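Local coordinates for yeast glycogen phosphorylase (PDB 1YGP), which belongs to the carbohydrate phosphorylases, a GT-B family of two-domain enzymes, and holds a bound pyridoxal-5'-phosphate, at residues K97-L102 and E180-W185; A261-V266 and V274-L279. One frame throughout, in Å; residues are numbered along the deposited sequence.

Contact 1 (K97-L102 and E180-W185)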
loop_
_atom_site.group_PDB
_atom_site.type_symbol
_atom_site.label_atom_id
_atom_site.label_comp_id
_atom_site.label_asym_id
_atom_site.label_seq_id
_atom_site.Cartn_x
_atom_site.Cartn_y
_atom_site.Cartn_z
ATOM N N LYS A 97 -11.032 -12.562 -32.458
ATOM C CA LYS A 97 -11.166 -11.114 -32.368
ATOM C C LYS A 97 -11.507 -10.838 -30.895
ATOM O O LYS A 97 -12.266 -11.602 -30.279
ATOM C CB LYS A 97 -12.300 -10.623 -33.262
ATOM C CG LYS A 97 -12.410 -9.116 -33.306
ATOM C CD LYS A 97 -13.511 -8.646 -34.217
ATOM C CE LYS A 97 -13.284 -7.158 -34.370
ATOM N NZ LYS A 97 -14.300 -6.546 -35.193
ATOM N N ARG A 98 -10.950 -9.783 -30.323
ATOM C CA ARG A 98 -11.125 -9.471 -28.925
ATOM C C ARG A 98 -11.830 -8.142 -28.804
ATOM O O ARG A 98 -11.758 -7.269 -29.678
ATOM C CB ARG A 98 -9.784 -9.365 -28.209
ATOM C CG ARG A 98 -8.979 -10.643 -28.197
ATOM C CD ARG A 98 -7.852 -10.566 -27.179
ATOM N NE ARG A 98 -6.890 -11.615 -27.471
ATOM C CZ ARG A 98 -6.207 -12.277 -26.545
ATOM N NH1 ARG A 98 -6.347 -12.045 -25.238
ATOM N NH2 ARG A 98 -5.328 -13.185 -26.958
ATOM N N VAL A 99 -12.489 -7.994 -27.667
ATOM C CA VAL A 99 -13.273 -6.817 -27.351
ATOM C C VAL A 99 -12.529 -6.085 -26.242
ATOM O O VAL A 99 -12.090 -6.740 -25.297
ATOM C CB VAL A 99 -14.644 -7.241 -26.854
ATOM C CG1 VAL A 99 -15.472 -6.012 -26.568
ATOM C CG2 VAL A 99 -15.303 -8.128 -27.873
ATOM N N TYR A 100 -12.342 -4.779 -26.276
ATOM C CA TYR A 100 -11.707 -4.070 -25.193
ATOM C C TYR A 100 -12.795 -3.068 -24.849
ATOM O O TYR A 100 -13.394 -2.403 -25.710
ATOM C CB TYR A 100 -10.424 -3.413 -25.687
ATOM C CG TYR A 100 -9.329 -4.447 -25.918
ATOM C CD1 TYR A 100 -8.751 -5.139 -24.848
ATOM C CD2 TYR A 100 -8.880 -4.697 -27.210
ATOM C CE1 TYR A 100 -7.729 -6.069 -25.073
ATOM C CE2 TYR A 100 -7.862 -5.620 -27.447
ATOM C CZ TYR A 100 -7.287 -6.304 -26.377
ATOM O OH TYR A 100 -6.267 -7.217 -26.621
ATOM N N TYR A 101 -13.142 -3.056 -23.575
ATOM C CA TYR A 101 -14.238 -2.263 -23.084
ATOM C C TYR A 101 -13.579 -1.155 -22.272
ATOM O O TYR A 101 -13.071 -1.410 -21.165
ATOM C CB TYR A 101 -15.145 -3.187 -22.232
ATOM C CG TYR A 101 -16.491 -2.545 -21.942
ATOM C CD1 TYR A 101 -17.530 -2.664 -22.874
ATOM C CD2 TYR A 101 -16.656 -1.759 -20.802
ATOM C CE1 TYR A 101 -18.729 -1.980 -22.674
ATOM C CE2 TYR A 101 -17.847 -1.074 -20.600
ATOM C CZ TYR A 101 -18.871 -1.182 -21.539
ATOM O OH TYR A 101 -20.011 -0.428 -21.366
ATOM N N LEU A 102 -13.518 0.075 -22.767
ATOM C CA LEU A 102 -12.900 1.129 -21.992
ATOM C C LEU A 102 -13.961 1.865 -21.205
ATOM O O LEU A 102 -14.955 2.342 -21.760
ATOM C CB LEU A 102 -12.158 2.063 -22.935
ATOM C CG LEU A 102 -10.687 1.739 -23.239
ATOM C CD1 LEU A 102 -10.474 0.260 -23.542
ATOM C CD2 LEU A 102 -10.275 2.566 -24.419
ATOM N N GLU A 180 -20.344 -15.614 -21.093
ATOM C CA GLU A 180 -20.498 -15.989 -22.483
ATOM C C GLU A 180 -19.217 -16.412 -23.194
ATOM O O GLU A 180 -19.254 -16.713 -24.389
ATOM C CB GLU A 180 -21.167 -14.815 -23.201
ATOM C CG GLU A 180 -22.652 -14.943 -22.933
ATOM C CD GLU A 180 -23.592 -13.946 -23.592
ATOM O OE1 GLU A 180 -23.196 -13.259 -24.533
ATOM O OE2 GLU A 180 -24.742 -13.864 -23.165
ATOM N N GLY A 181 -18.071 -16.468 -22.516
ATOM C CA GLY A 181 -16.809 -16.810 -23.157
ATOM C C GLY A 181 -16.469 -15.854 -24.300
ATOM O O GLY A 181 -15.910 -16.278 -25.309
ATOM N N ILE A 182 -16.840 -14.577 -24.212
ATOM C CA ILE A 182 -16.543 -13.579 -25.240
ATOM C C ILE A 182 -15.122 -13.146 -24.873
ATOM O O ILE A 182 -14.905 -12.852 -23.697
ATOM C CB ILE A 182 -17.538 -12.360 -25.149
ATOM C CG1 ILE A 182 -18.925 -12.732 -25.630
ATOM C CG2 ILE A 182 -17.003 -11.202 -25.960
ATOM C CD1 ILE A 182 -19.016 -13.036 -27.123
ATOM N N PRO A 183 -14.115 -13.050 -25.746
ATOM C CA PRO A 183 -12.778 -12.616 -25.358
ATOM C C PRO A 183 -12.701 -11.110 -25.096
ATOM O O PRO A 183 -12.300 -10.320 -25.959
ATOM C CB PRO A 183 -11.909 -13.116 -26.509
ATOM C CG PRO A 183 -12.720 -14.258 -27.078
ATOM C CD PRO A 183 -14.095 -13.623 -27.080
ATOM N N ALA A 184 -13.128 -10.681 -23.909
ATOM C CA ALA A 184 -13.077 -9.271 -23.561
ATOM C C ALA A 184 -12.284 -8.938 -22.292
ATOM O O ALA A 184 -12.210 -9.707 -21.315
ATOM C CB ALA A 184 -14.474 -8.730 -23.378
ATOM N N TRP A 185 -11.646 -7.774 -22.366
ATOM C CA TRP A 185 -10.873 -7.195 -21.306
ATOM C C TRP A 185 -11.446 -5.812 -21.067
ATOM O O TRP A 185 -11.854 -5.121 -22.018
ATOM C CB TRP A 185 -9.418 -7.030 -21.693
ATOM C CG TRP A 185 -8.519 -8.197 -21.337
ATOM C CD1 TRP A 185 -8.982 -9.479 -21.372
ATOM C CD2 TRP A 185 -7.199 -8.116 -20.964
ATOM N NE1 TRP A 185 -7.963 -10.216 -21.027
ATOM C CE2 TRP A 185 -6.886 -9.457 -20.774
ATOM C CE3 TRP A 185 -6.229 -7.155 -20.753
ATOM C CZ2 TRP A 185 -5.611 -9.863 -20.376
ATOM C CZ3 TRP A 185 -4.958 -7.549 -20.355
ATOM C CH2 TRP A 185 -4.647 -8.891 -20.167
#
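Two neighbouring parallel strands of the large mixed sheet meet here, with Val99 beside Ala184 and Tyr100 beside Trp185. The chain leaves the helix 165-179 through a Schellman motif at Gly181. It then passes an inverse gamma turn centred on Pro183 and enters the strand. Three backbone bonds follow. Val99 N gives to Pro183 O at 2.9 Å, Trp185 N to Val99 O at 3.1 Å, and Tyr101 N to Trp185 O at 2.9 Å. On one face, Val99 CB lies 3.8 Å from Ala184 CB. With CG1 anti to the backbone N (chi1 -178°), Val99 CG2 stands beside that N and reaches Ile182 CG2 at 4.0 Å. On the face of Tyr100 and Trp185 the two side chains run alongside each other in the same direction. Tyr100 touches with the CD1-CE1 side of its ring; CD1 is 3.7 Å from Trp185 CB. Their polar ends are hydrogen-bonded outside the two strands: Tyr100 OH to Arg346 and Trp185 NE1 to Gln88. Arg346, on helix 322-350, also makes a cation-pi contact with Trp185, so it meets both side chains. Parallel pairing of strands that are joined through helices is typical of the Rossmann-like domains of the GT-B fold.

Contact 2 (A261-V266 and V274-L279)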
loop_
_atom_site.group_PDB
_atom_site.type_symbol
_atom_site.label_atom_id
_atom_site.label_comp_id
_atom_site.label_asym_id
_atom_site.label_seq_id
_atom_site.Cartn_x
_atom_site.Cartn_y
_atom_site.Cartn_z
ATOM N N ALA A 261 0.183 -1.779 -14.315
ATOM C CA ALA A 261 -1.061 -2.528 -14.352
ATOM C C ALA A 261 -1.320 -3.360 -13.113
ATOM O O ALA A 261 -0.381 -3.817 -12.435
ATOM C CB ALA A 261 -1.071 -3.485 -15.514
ATOM N N TYR A 262 -2.613 -3.526 -12.810
ATOM C CA TYR A 262 -3.121 -4.382 -11.752
ATOM C C TYR A 262 -4.245 -5.182 -12.402
ATOM O O TYR A 262 -5.155 -4.634 -13.042
ATOM C CB TYR A 262 -3.692 -3.572 -10.606
ATOM C CG TYR A 262 -2.647 -2.953 -9.696
ATOM C CD1 TYR A 262 -1.873 -1.884 -10.161
ATOM C CD2 TYR A 262 -2.452 -3.441 -8.401
ATOM C CE1 TYR A 262 -0.909 -1.300 -9.344
ATOM C CE2 TYR A 262 -1.481 -2.855 -7.570
ATOM C CZ TYR A 262 -0.718 -1.788 -8.057
ATOM O OH TYR A 262 0.242 -1.181 -7.274
ATOM N N ASP A 263 -4.144 -6.500 -12.344
ATOM C CA ASP A 263 -5.117 -7.397 -12.904
ATOM C C ASP A 263 -6.142 -7.949 -11.927
ATOM O O ASP A 263 -5.849 -8.507 -10.860
ATOM C CB ASP A 263 -4.359 -8.518 -13.558
ATOM C CG ASP A 263 -3.773 -8.151 -14.911
ATOM O OD1 ASP A 263 -4.253 -7.227 -15.551
ATOM O OD2 ASP A 263 -2.839 -8.807 -15.359
ATOM N N PHE A 264 -7.392 -7.812 -12.311
ATOM C CA PHE A 264 -8.482 -8.295 -11.510
ATOM C C PHE A 264 -9.081 -9.431 -12.337
ATOM O O PHE A 264 -9.499 -9.170 -13.473
ATOM C CB PHE A 264 -9.457 -7.118 -11.289
ATOM C CG PHE A 264 -10.685 -7.541 -10.496
ATOM C CD1 PHE A 264 -11.808 -8.062 -11.164
ATOM C CD2 PHE A 264 -10.661 -7.472 -9.104
ATOM C CE1 PHE A 264 -12.896 -8.522 -10.430
ATOM C CE2 PHE A 264 -11.759 -7.935 -8.381
ATOM C CZ PHE A 264 -12.872 -8.461 -9.038
ATOM N N PRO A 265 -9.102 -10.691 -11.897
ATOM C CA PRO A 265 -9.738 -11.792 -12.605
ATOM C C PRO A 265 -11.264 -11.662 -12.602
ATOM O O PRO A 265 -11.818 -11.185 -11.618
ATOM C CB PRO A 265 -9.169 -13.001 -11.870
ATOM C CG PRO A 265 -9.025 -12.539 -10.454
ATOM C CD PRO A 265 -8.504 -11.130 -10.642
ATOM N N VAL A 266 -12.012 -12.066 -13.628
ATOM C CA VAL A 266 -13.470 -11.910 -13.677
ATOM C C VAL A 266 -14.117 -13.253 -14.045
ATOM O O VAL A 266 -14.008 -13.699 -15.195
ATOM C CB VAL A 266 -13.886 -10.816 -14.735
ATOM C CG1 VAL A 266 -15.397 -10.744 -14.774
ATOM C CG2 VAL A 266 -13.355 -9.426 -14.385
ATOM N N VAL A 274 -12.149 -17.245 -17.380
ATOM C CA VAL A 274 -11.993 -16.128 -16.478
ATOM C C VAL A 274 -11.311 -15.068 -17.307
ATOM O O VAL A 274 -10.223 -15.249 -17.863
ATOM C CB VAL A 274 -11.126 -16.474 -15.251
ATOM C CG1 VAL A 274 -10.959 -15.270 -14.351
ATOM C CG2 VAL A 274 -11.799 -17.559 -14.455
ATOM N N ASN A 275 -12.031 -13.965 -17.424
ATOM C CA ASN A 275 -11.560 -12.840 -18.175
ATOM C C ASN A 275 -10.923 -11.795 -17.297
ATOM O O ASN A 275 -10.875 -11.971 -16.084
ATOM C CB ASN A 275 -12.719 -12.279 -18.963
ATOM C CG ASN A 275 -12.809 -12.981 -20.308
ATOM O OD1 ASN A 275 -13.869 -13.042 -20.912
ATOM N ND2 ASN A 275 -11.753 -13.538 -20.886
ATOM N N ASN A 276 -10.434 -10.679 -17.809
ATOM C CA ASN A 276 -9.625 -9.797 -17.007
ATOM C C ASN A 276 -9.997 -8.329 -17.082
ATOM O O ASN A 276 -10.504 -7.833 -18.104
ATOM C CB ASN A 276 -8.203 -10.021 -17.450
ATOM C CG ASN A 276 -7.193 -9.190 -16.689
ATOM O OD1 ASN A 276 -6.536 -8.321 -17.247
ATOM N ND2 ASN A 276 -7.037 -9.390 -15.394
ATOM N N LEU A 277 -9.783 -7.663 -15.947
ATOM C CA LEU A 277 -9.993 -6.240 -15.833
ATOM C C LEU A 277 -8.584 -5.762 -15.554
ATOM O O LEU A 277 -7.926 -6.356 -14.687
ATOM C CB LEU A 277 -10.929 -5.985 -14.678
ATOM C CG LEU A 277 -11.415 -4.583 -14.315
ATOM C CD1 LEU A 277 -12.010 -3.896 -15.531
ATOM C CD2 LEU A 277 -12.478 -4.694 -13.224
ATOM N N ARG A 278 -8.069 -4.800 -16.318
ATOM C CA ARG A 278 -6.737 -4.301 -16.089
ATOM C C ARG A 278 -6.886 -2.834 -15.749
ATOM O O ARG A 278 -7.435 -2.035 -16.519
ATOM C CB ARG A 278 -5.876 -4.488 -17.333
ATOM C CG ARG A 278 -4.490 -3.898 -17.088
ATOM C CD ARG A 278 -3.465 -4.389 -18.073
ATOM N NE ARG A 278 -3.000 -5.702 -17.668
ATOM C CZ ARG A 278 -1.913 -6.287 -18.171
ATOM N NH1 ARG A 278 -1.183 -5.693 -19.112
ATOM N NH2 ARG A 278 -1.521 -7.459 -17.679
ATOM N N LEU A 279 -6.414 -2.484 -14.562
ATOM C CA LEU A 279 -6.565 -1.137 -14.057
ATOM C C LEU A 279 -5.154 -0.557 -13.974
ATOM O O LEU A 279 -4.200 -1.319 -13.800
ATOM C CB LEU A 279 -7.243 -1.222 -12.694
ATOM C CG LEU A 279 -8.473 -2.115 -12.590
ATOM C CD1 LEU A 279 -8.478 -2.746 -11.224
ATOM C CD2 LEU A 279 -9.735 -1.334 -12.863
#
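Tyr262-Leu279, Phe264-Leu277 and Val266-Asn275 are hydrogen-bonded pairs in this part of an antiparallel beta hairpin. The middle pair is bonded in both directions: Phe264 N to Leu277 O at 2.8 Å and Leu277 N to Phe264 O at 2.9 Å. The bonds at Val266 are more bent than those of the middle pair, with 137° at the hydrogen for Val266 N to Asn275 O.

The tight part lies on the face of Asp263 and Arg278. The carboxylate and the guanidinium are nearly coplanar, 18° apart. A bend at chi3 (-81°) turns the guanidinium onto Asp263. Ala261 CB lies over one guanidinium face, offset toward its rim, and comes within 3.6 Å of Arg278 CD. Both charges have second partners: Arg223 for Asp263 and Asp342 for Arg278. Such a buried network would be expected to keep both groups ionised.

The face of Phe264 and Leu277 is looser. Their CB atoms are 3.9 Å apart. Phe264 is partly exposed; its end leads away, though ring atom CD1 still meets Leu277 CD2 at 4.0 Å. Phe264 CB is 4.5 Å from Leu279 CD1. Met108 and Trp219, from loops, touch the Phe264 side chain.

On the tight face the grip is side-on: Arg278 NE meets Asp263 OD1 at 2.9 Å, while Arg278 NH2 meets the syn lone pair of Asp263 OD2 at 3.0 Å.

Both contacts are buried parts of one mixed sheet. Strand 184-189 lies next to strand 274-284, so the two pairings sit side by side, with centres about 12 Å apart. Contact 1 belongs to the parallel part and contact 2 to the antiparallel part toward the sheet edge. They touch at Trp185 on Arg278, with Trp185 CZ3 3.8 Å from Arg278 NE, and also at Asn275 against Ile182 and Ala184. In 97-102 with 180-185 the cross-strand contacts are backbone bonds and apolar packing. In 261-266 with 274-279 a buried ion pair is added. Helix 322-350 lies against both; its Asp342 touches Trp185 and pairs with Arg278.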